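Local coordinates for protein toll (Drosophila melanogaster, PDB 4LXR) that serves as the receptor for cleaved, activated Spätzle, switching on the Toll pathway that sets embryonic dorsal-ventral polarity and induces the antifungal peptide drosomycin, at residues A[498-511]-A[527-541]. Residues are numbered along the deposited sequence; the frame is centred on the assembly and turned at random. Where two conformers were deposited one is given.
Sequences LHVNMTHNKIRRIA and VHVDLNDNPLVCDCT. With NAG (2-acetamido-2-deoxy-beta-D-glucopyranose), chain F; NAG (2-acetamido-2-deoxy-beta-D-glucopyranose), chain B; NAG (2-acetamido-2-deoxy-beta-D-glucopyranose), chain M.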
loop_
_atom_site.group_PDB
_atom_site.type_symbol
_atom_site.label_atom_id
_atom_site.label_comp_id
_atom_site.label_asym_id
_atom_site.label_seq_id
_atom_site.Cartn_x
_atom_site.Cartn_y
_atom_site.Cartn_z
ATOM N N LEU A 498 0.721 -6.901 -17.928
ATOM C CA LEU A 498 -0.255 -7.505 -17.041
ATOM C C LEU A 498 0.388 -8.248 -15.877
ATOM O O LEU A 498 1.258 -9.109 -16.063
ATOM C CB LEU A 498 -1.200 -8.444 -17.807
ATOM C CG LEU A 498 -2.280 -9.121 -16.948
ATOM C CD1 LEU A 498 -3.143 -8.089 -16.188
ATOM C CD2 LEU A 498 -3.150 -10.044 -17.794
ATOM N N HIS A 499 -0.056 -7.891 -14.677
ATOM C CA HIS A 499 0.313 -8.584 -13.459
ATOM C C HIS A 499 -0.923 -9.224 -12.827
ATOM O O HIS A 499 -1.911 -8.548 -12.508
ATOM C CB HIS A 499 0.968 -7.623 -12.474
ATOM C CG HIS A 499 2.384 -7.276 -12.818
ATOM N ND1 HIS A 499 2.710 -6.360 -13.796
ATOM C CD2 HIS A 499 3.559 -7.719 -12.311
ATOM C CE1 HIS A 499 4.026 -6.251 -13.874
ATOM N NE2 HIS A 499 4.566 -7.067 -12.985
ATOM N N VAL A 500 -0.848 -10.535 -12.649
ATOM C CA VAL A 500 -1.931 -11.313 -12.086
ATOM C C VAL A 500 -1.477 -11.868 -10.751
ATOM O O VAL A 500 -0.389 -12.431 -10.652
ATOM C CB VAL A 500 -2.302 -12.470 -13.023
ATOM C CG1 VAL A 500 -3.459 -13.290 -12.437
ATOM C CG2 VAL A 500 -2.649 -11.932 -14.408
ATOM N N ASN A 501 -2.311 -11.710 -9.729
ATOM C CA ASN A 501 -2.027 -12.248 -8.406
ATOM C C ASN A 501 -2.896 -13.461 -8.158
ATOM O O ASN A 501 -4.113 -13.339 -8.103
ATOM C CB ASN A 501 -2.311 -11.191 -7.336
ATOM C CG ASN A 501 -1.552 -11.440 -6.046
ATOM O OD1 ASN A 501 -1.543 -12.556 -5.529
ATOM N ND2 ASN A 501 -0.907 -10.395 -5.525
ATOM N N MET A 502 -2.288 -14.638 -8.017
ATOM C CA MET A 502 -3.064 -15.834 -7.684
ATOM C C MET A 502 -2.603 -16.448 -6.376
ATOM O O MET A 502 -2.739 -17.659 -6.174
ATOM C CB MET A 502 -2.990 -16.884 -8.787
ATOM C CG MET A 502 -3.518 -16.425 -10.119
ATOM S SD MET A 502 -3.592 -17.853 -11.204
ATOM C CE MET A 502 -3.677 -17.088 -12.817
ATOM N N THR A 503 -2.056 -15.612 -5.496
ATOM C CA THR A 503 -1.622 -16.069 -4.183
ATOM C C THR A 503 -2.799 -16.389 -3.283
ATOM O O THR A 503 -3.888 -15.847 -3.456
ATOM C CB THR A 503 -0.762 -15.029 -3.469
ATOM O OG1 THR A 503 -1.514 -13.823 -3.296
ATOM C CG2 THR A 503 0.488 -14.733 -4.269
ATOM N N HIS A 504 -2.562 -17.287 -2.330
ATOM C CA HIS A 504 -3.546 -17.634 -1.310
ATOM C C HIS A 504 -4.856 -18.158 -1.878
ATOM O O HIS A 504 -5.921 -17.920 -1.317
ATOM C CB HIS A 504 -3.799 -16.453 -0.369
ATOM C CG HIS A 504 -2.613 -16.095 0.471
ATOM N ND1 HIS A 504 -2.430 -16.587 1.744
ATOM C CD2 HIS A 504 -1.541 -15.311 0.210
ATOM C CE1 HIS A 504 -1.299 -16.114 2.237
ATOM N NE2 HIS A 504 -0.738 -15.341 1.325
ATOM N N ASN A 505 -4.767 -18.868 -2.995
ATOM C CA ASN A 505 -5.909 -19.609 -3.497
ATOM C C ASN A 505 -5.901 -21.038 -2.946
ATOM O O ASN A 505 -5.320 -21.288 -1.885
ATOM C CB ASN A 505 -5.957 -19.559 -5.029
ATOM C CG ASN A 505 -6.677 -18.312 -5.542
ATOM O OD1 ASN A 505 -7.815 -18.385 -6.003
ATOM N ND2 ASN A 505 -6.026 -17.159 -5.423
ATOM N N LYS A 506 -6.545 -21.962 -3.652
ATOM C CA LYS A 506 -6.616 -23.353 -3.213
ATOM C C LYS A 506 -5.904 -24.260 -4.219
ATOM O O LYS A 506 -6.283 -25.416 -4.406
ATOM C CB LYS A 506 -8.075 -23.785 -3.059
ATOM C CG LYS A 506 -8.891 -22.943 -2.055
ATOM C CD LYS A 506 -8.455 -23.220 -0.621
ATOM C CE LYS A 506 -9.474 -22.719 0.399
ATOM N NZ LYS A 506 -9.130 -21.369 0.955
ATOM N N ILE A 507 -4.876 -23.713 -4.863
ATOM C CA ILE A 507 -4.186 -24.370 -5.973
ATOM C C ILE A 507 -3.375 -25.570 -5.499
ATOM O O ILE A 507 -2.286 -25.413 -4.964
ATOM C CB ILE A 507 -3.280 -23.359 -6.722
ATOM C CG1 ILE A 507 -4.145 -22.244 -7.339
ATOM C CG2 ILE A 507 -2.447 -24.055 -7.794
ATOM C CD1 ILE A 507 -3.358 -21.037 -7.846
ATOM N N ARG A 508 -3.918 -26.765 -5.702
ATOM C CA ARG A 508 -3.255 -27.992 -5.257
ATOM C C ARG A 508 -2.473 -28.676 -6.375
ATOM O O ARG A 508 -1.404 -29.237 -6.139
ATOM C CB ARG A 508 -4.260 -28.939 -4.592
ATOM C CG ARG A 508 -4.713 -28.403 -3.243
ATOM C CD ARG A 508 -5.638 -29.335 -2.485
ATOM N NE ARG A 508 -5.913 -28.800 -1.154
ATOM C CZ ARG A 508 -6.831 -27.876 -0.893
ATOM N NH1 ARG A 508 -7.578 -27.378 -1.872
ATOM N NH2 ARG A 508 -7.003 -27.449 0.349
ATOM N N ARG A 509 -2.997 -28.612 -7.595
ATOM C CA ARG A 509 -2.248 -29.085 -8.753
ATOM C C ARG A 509 -2.016 -27.975 -9.770
ATOM O O ARG A 509 -2.850 -27.085 -9.952
ATOM C CB ARG A 509 -2.939 -30.274 -9.426
ATOM C CG ARG A 509 -2.146 -30.884 -10.590
ATOM C CD ARG A 509 -2.832 -32.124 -11.101
ATOM N NE ARG A 509 -2.988 -33.086 -10.014
ATOM C CZ ARG A 509 -3.821 -34.116 -10.043
ATOM N NH1 ARG A 509 -4.586 -34.315 -11.106
ATOM N NH2 ARG A 509 -3.894 -34.937 -9.009
ATOM N N ILE A 510 -0.852 -28.043 -10.402
ATOM C CA ILE A 510 -0.505 -27.249 -11.573
ATOM C C ILE A 510 0.015 -28.219 -12.636
ATOM O O ILE A 510 1.130 -28.724 -12.531
ATOM C CB ILE A 510 0.604 -26.239 -11.275
ATOM C CG1 ILE A 510 0.139 -25.228 -10.224
ATOM C CG2 ILE A 510 1.039 -25.551 -12.561
ATOM C CD1 ILE A 510 1.160 -24.165 -9.916
ATOM N N ALA A 511 -0.799 -28.481 -13.651
ATOM C CA ALA A 511 -0.507 -29.536 -14.604
ATOM C C ALA A 511 -0.151 -28.979 -15.977
ATOM O O ALA A 511 -1.032 -28.649 -16.772
ATOM C CB ALA A 511 -1.686 -30.493 -14.697
ATOM N N VAL A 527 3.388 -11.706 -19.424
ATOM C CA VAL A 527 2.495 -11.601 -18.278
ATOM C C VAL A 527 3.144 -12.181 -17.032
ATOM O O VAL A 527 3.611 -13.311 -17.051
ATOM C CB VAL A 527 1.197 -12.379 -18.539
ATOM C CG1 VAL A 527 0.201 -12.153 -17.404
ATOM C CG2 VAL A 527 0.600 -11.967 -19.880
ATOM N N HIS A 528 3.174 -11.410 -15.950
ATOM C CA HIS A 528 3.657 -11.914 -14.664
ATOM C C HIS A 528 2.513 -12.535 -13.883
ATOM O O HIS A 528 1.411 -11.989 -13.848
ATOM C CB HIS A 528 4.282 -10.794 -13.833
ATOM C CG HIS A 528 5.469 -10.146 -14.477
ATOM N ND1 HIS A 528 6.765 -10.399 -14.077
ATOM C CD2 HIS A 528 5.556 -9.252 -15.490
ATOM C CE1 HIS A 528 7.598 -9.694 -14.820
ATOM N NE2 HIS A 528 6.891 -8.989 -15.685
ATOM N N VAL A 529 2.770 -13.681 -13.257
ATOM C CA VAL A 529 1.762 -14.352 -12.438
ATOM C C VAL A 529 2.347 -14.779 -11.096
ATOM O O VAL A 529 3.308 -15.545 -11.045
ATOM C CB VAL A 529 1.181 -15.609 -13.131
ATOM C CG1 VAL A 529 0.038 -16.170 -12.311
ATOM C CG2 VAL A 529 0.717 -15.289 -14.549
ATOM N N ASP A 530 1.756 -14.291 -10.009
ATOM C CA ASP A 530 2.229 -14.628 -8.673
ATOM C C ASP A 530 1.501 -15.858 -8.132
ATOM O O ASP A 530 0.309 -15.801 -7.857
ATOM C CB ASP A 530 2.033 -13.437 -7.733
ATOM C CG ASP A 530 2.819 -13.580 -6.449
ATOM O OD1 ASP A 530 3.160 -14.726 -6.086
ATOM O OD2 ASP A 530 3.093 -12.551 -5.798
ATOM N N LEU A 531 2.231 -16.958 -7.963
ATOM C CA LEU A 531 1.645 -18.226 -7.529
ATOM C C LEU A 531 1.989 -18.590 -6.087
ATOM O O LEU A 531 1.722 -19.711 -5.648
ATOM C CB LEU A 531 2.092 -19.358 -8.451
ATOM C CG LEU A 531 1.647 -19.258 -9.910
ATOM C CD1 LEU A 531 2.200 -20.437 -10.731
ATOM C CD2 LEU A 531 0.116 -19.181 -9.985
ATOM N N ASN A 532 2.578 -17.649 -5.357
ATOM C CA ASN A 532 3.009 -17.887 -3.979
ATOM C C ASN A 532 1.874 -18.275 -3.035
ATOM O O ASN A 532 0.714 -17.939 -3.279
ATOM C CB ASN A 532 3.729 -16.653 -3.430
ATOM C CG ASN A 532 5.142 -16.510 -3.975
ATOM O OD1 ASN A 532 5.710 -17.468 -4.503
ATOM N ND2 ASN A 532 5.720 -15.316 -3.838
ATOM N N ASP A 533 2.218 -18.978 -1.956
ATOM C CA ASP A 533 1.261 -19.282 -0.887
ATOM C C ASP A 533 0.038 -20.062 -1.354
ATOM O O ASP A 533 -1.095 -19.732 -1.003
ATOM C CB ASP A 533 0.803 -18.000 -0.181
ATOM C CG ASP A 533 1.944 -17.253 0.463
ATOM O OD1 ASP A 533 2.429 -17.705 1.523
ATOM O OD2 ASP A 533 2.352 -16.211 -0.087
ATOM N N ASN A 534 0.272 -21.088 -2.155
ATOM C CA ASN A 534 -0.778 -22.017 -2.515
ATOM C C ASN A 534 -0.472 -23.410 -1.963
ATOM O O ASN A 534 0.698 -23.771 -1.808
ATOM C CB ASN A 534 -0.961 -22.032 -4.028
ATOM C CG ASN A 534 -1.894 -20.934 -4.500
ATOM O OD1 ASN A 534 -3.101 -20.994 -4.252
ATOM N ND2 ASN A 534 -1.346 -19.928 -5.179
ATOM N N PRO A 535 -1.518 -24.190 -1.638
ATOM C CA PRO A 535 -1.325 -25.510 -1.012
ATOM C C PRO A 535 -0.945 -26.636 -1.999
ATOM O O PRO A 535 -1.629 -27.653 -2.091
ATOM C CB PRO A 535 -2.693 -25.785 -0.368
ATOM C CG PRO A 535 -3.669 -25.066 -1.256
ATOM C CD PRO A 535 -2.943 -23.812 -1.716
ATOM N N LEU A 536 0.158 -26.460 -2.711
ATOM C CA LEU A 536 0.520 -27.366 -3.799
ATOM C C LEU A 536 0.801 -28.797 -3.343
ATOM O O LEU A 536 1.549 -29.018 -2.387
ATOM C CB LEU A 536 1.734 -26.815 -4.542
ATOM C CG LEU A 536 2.032 -27.429 -5.905
ATOM C CD1 LEU A 536 0.910 -27.107 -6.887
ATOM C CD2 LEU A 536 3.369 -26.933 -6.417
ATOM N N VAL A 537 0.174 -29.761 -4.014
ATOM C CA VAL A 537 0.470 -31.173 -3.777
ATOM C C VAL A 537 1.628 -31.573 -4.692
ATOM O O VAL A 537 1.486 -31.586 -5.917
ATOM C CB VAL A 537 -0.759 -32.089 -4.031
ATOM C CG1 VAL A 537 -0.346 -33.558 -4.003
ATOM C CG2 VAL A 537 -1.864 -31.827 -3.001
ATOM N N CYS A 538 2.782 -31.860 -4.101
ATOM C CA CYS A 538 3.975 -32.171 -4.883
ATOM C C CYS A 538 4.122 -33.664 -5.158
ATOM O O CYS A 538 4.908 -34.357 -4.510
ATOM C CB CYS A 538 5.221 -31.616 -4.204
ATOM S SG CYS A 538 5.205 -29.817 -4.074
ATOM N N ASP A 539 3.339 -34.141 -6.121
ATOM C CA ASP A 539 3.380 -35.523 -6.567
ATOM C C ASP A 539 3.787 -35.588 -8.043
ATOM O O ASP A 539 4.156 -34.570 -8.632
ATOM C CB ASP A 539 2.050 -36.252 -6.285
ATOM C CG ASP A 539 0.838 -35.590 -6.941
ATOM O OD1 ASP A 539 0.988 -34.798 -7.893
ATOM O OD2 ASP A 539 -0.293 -35.886 -6.500
ATOM N N CYS A 540 3.730 -36.775 -8.637
ATOM C CA CYS A 540 4.190 -36.959 -10.012
ATOM C C CYS A 540 3.467 -36.068 -11.034
ATOM O O CYS A 540 3.924 -35.918 -12.174
ATOM C CB CYS A 540 4.075 -38.431 -10.414
ATOM S SG CYS A 540 2.389 -39.070 -10.417
ATOM N N THR A 541 2.353 -35.457 -10.619
ATOM C CA THR A 541 1.496 -34.714 -11.551
ATOM C C THR A 541 1.962 -33.282 -11.834
ATOM O O THR A 541 1.434 -32.626 -12.736
ATOM C CB THR A 541 0.003 -34.700 -11.103
ATOM O OG1 THR A 541 -0.139 -33.925 -9.908
ATOM C CG2 THR A 541 -0.494 -36.114 -10.840
HETATM C C1 NAG F . -0.050 -10.735 -4.407
HETATM C C2 NAG F . 1.214 -9.861 -4.381
HETATM C C3 NAG F . 2.102 -10.223 -3.183
HETATM C C4 NAG F . 1.296 -10.310 -1.891
HETATM C C5 NAG F . 0.070 -11.185 -2.112
HETATM C C6 NAG F . -0.822 -11.295 -0.898
HETATM C C7 NAG F . 2.326 -8.976 -6.390
HETATM C C8 NAG F . 1.944 -7.613 -5.900
HETATM N N2 NAG F . 1.956 -10.004 -5.620
HETATM O O3 NAG F . 3.125 -9.242 -3.060
HETATM O O4 NAG F . 2.052 -10.953 -0.868
HETATM O O5 NAG F . -0.718 -10.638 -3.172
HETATM O O6 NAG F . -1.385 -10.035 -0.561
HETATM O O7 NAG F . 2.950 -9.142 -7.433
HETATM C C1 NAG B . 2.987 -10.164 -0.118
HETATM C C2 NAG B . 3.232 -10.906 1.191
HETATM C C3 NAG B . 4.271 -10.171 2.033
HETATM C C4 NAG B . 5.539 -9.898 1.230
HETATM C C5 NAG B . 5.206 -9.248 -0.112
HETATM C C6 NAG B . 6.404 -9.138 -1.027
HETATM C C7 NAG B . 1.265 -12.187 1.945
HETATM C C8 NAG B . 0.043 -12.168 2.814
HETATM N N2 NAG B . 1.996 -11.068 1.948
HETATM O O3 NAG B . 4.567 -10.943 3.192
HETATM O O4 NAG B . 6.358 -8.993 1.964
HETATM O O5 NAG B . 4.221 -10.020 -0.814
HETATM O O6 NAG B . 6.016 -9.029 -2.390
HETATM O O7 NAG B . 1.563 -13.165 1.263
HETATM C C1 NAG M . -13.948 -21.137 -1.045
HETATM C C2 NAG M . -14.250 -21.034 0.466
HETATM C C3 NAG M . -15.743 -20.779 0.735
HETATM C C4 NAG M . -16.650 -21.691 -0.090
HETATM C C5 NAG M . -16.138 -21.850 -1.520
HETATM C C6 NAG M . -17.206 -21.631 -2.565
HETATM C C7 NAG M . -12.936 -22.147 2.218
HETATM C C8 NAG M . -12.553 -23.458 2.841
HETATM N N2 NAG M . -13.785 -22.214 1.187
HETATM O O3 NAG M . -16.067 -19.408 0.519
HETATM O O4 NAG M . -16.774 -22.967 0.529
HETATM O O5 NAG M . -15.118 -20.881 -1.769
HETATM O O6 NAG M . -16.785 -22.106 -3.835
HETATM O O7 NAG M . -12.497 -21.077 2.631
HETATM O O HOH W 1 -0.824 -31.999 -7.473
HETATM O O HOH W 2 -2.245 -34.191 -7.224
#
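Asn534 presses one face of its amide on Ile507, whose CD1 lies 3.5 Å from ND2, within an asparagine ladder characteristic of leucine-rich repeats; here LRR 15 of the Toll ectodomain meets the next turn, which merges with the first LRRCT cap. Asn534 ND2 gives one proton to Met502 O across the contact (2.8 Å, 171° at the hydrogen), the oxygen lying in the amide plane, and the other to Leu531 O in its own turn. These two bonds, with a weak one from Ile507 N to OD1, fix the rotation of the amide. Shortened to an alanine, this position would probably leave Met502 O and Leu531 O without their donor, Ile507 N without its weak acceptor, and a gap against Ile507. One repeat earlier, Asn505 repeats the rung to Leu477 O, with OD1 taking Ile482 N.

Strands 499-501 and 527-530 run parallel: Val500 N hydrogen-bonds His528 O, and Val500 O takes Asp530 N. On one face the imidazoles of His499 and His528 lie nearly parallel (3°) but slid apart, centroids 4.4 Å distant. On the Val500/Val529 face, Met502 CE reaches Val529 CG1 at 3.9 Å; Leu485 touches Met502, Ile507 and Leu531, and Phe545 covers Leu531, Ile510 and Leu536. His504 turns CG anti to its carbonyl carbon (chi1 -67°), bringing its ring face against Asp533 CB in a CH-pi contact, 3.6 Å from CB to centroid; Tyr479 also stacks on it, and Arg567 pairs with Asp533. The glycan on Asn501 bridges the repeats: N2 of its first sugar donates to Asp530 OD2 at 2.8 Å, and O7 of the second accepts a hydrogen bond from His504 NE2, 3.2 Å away.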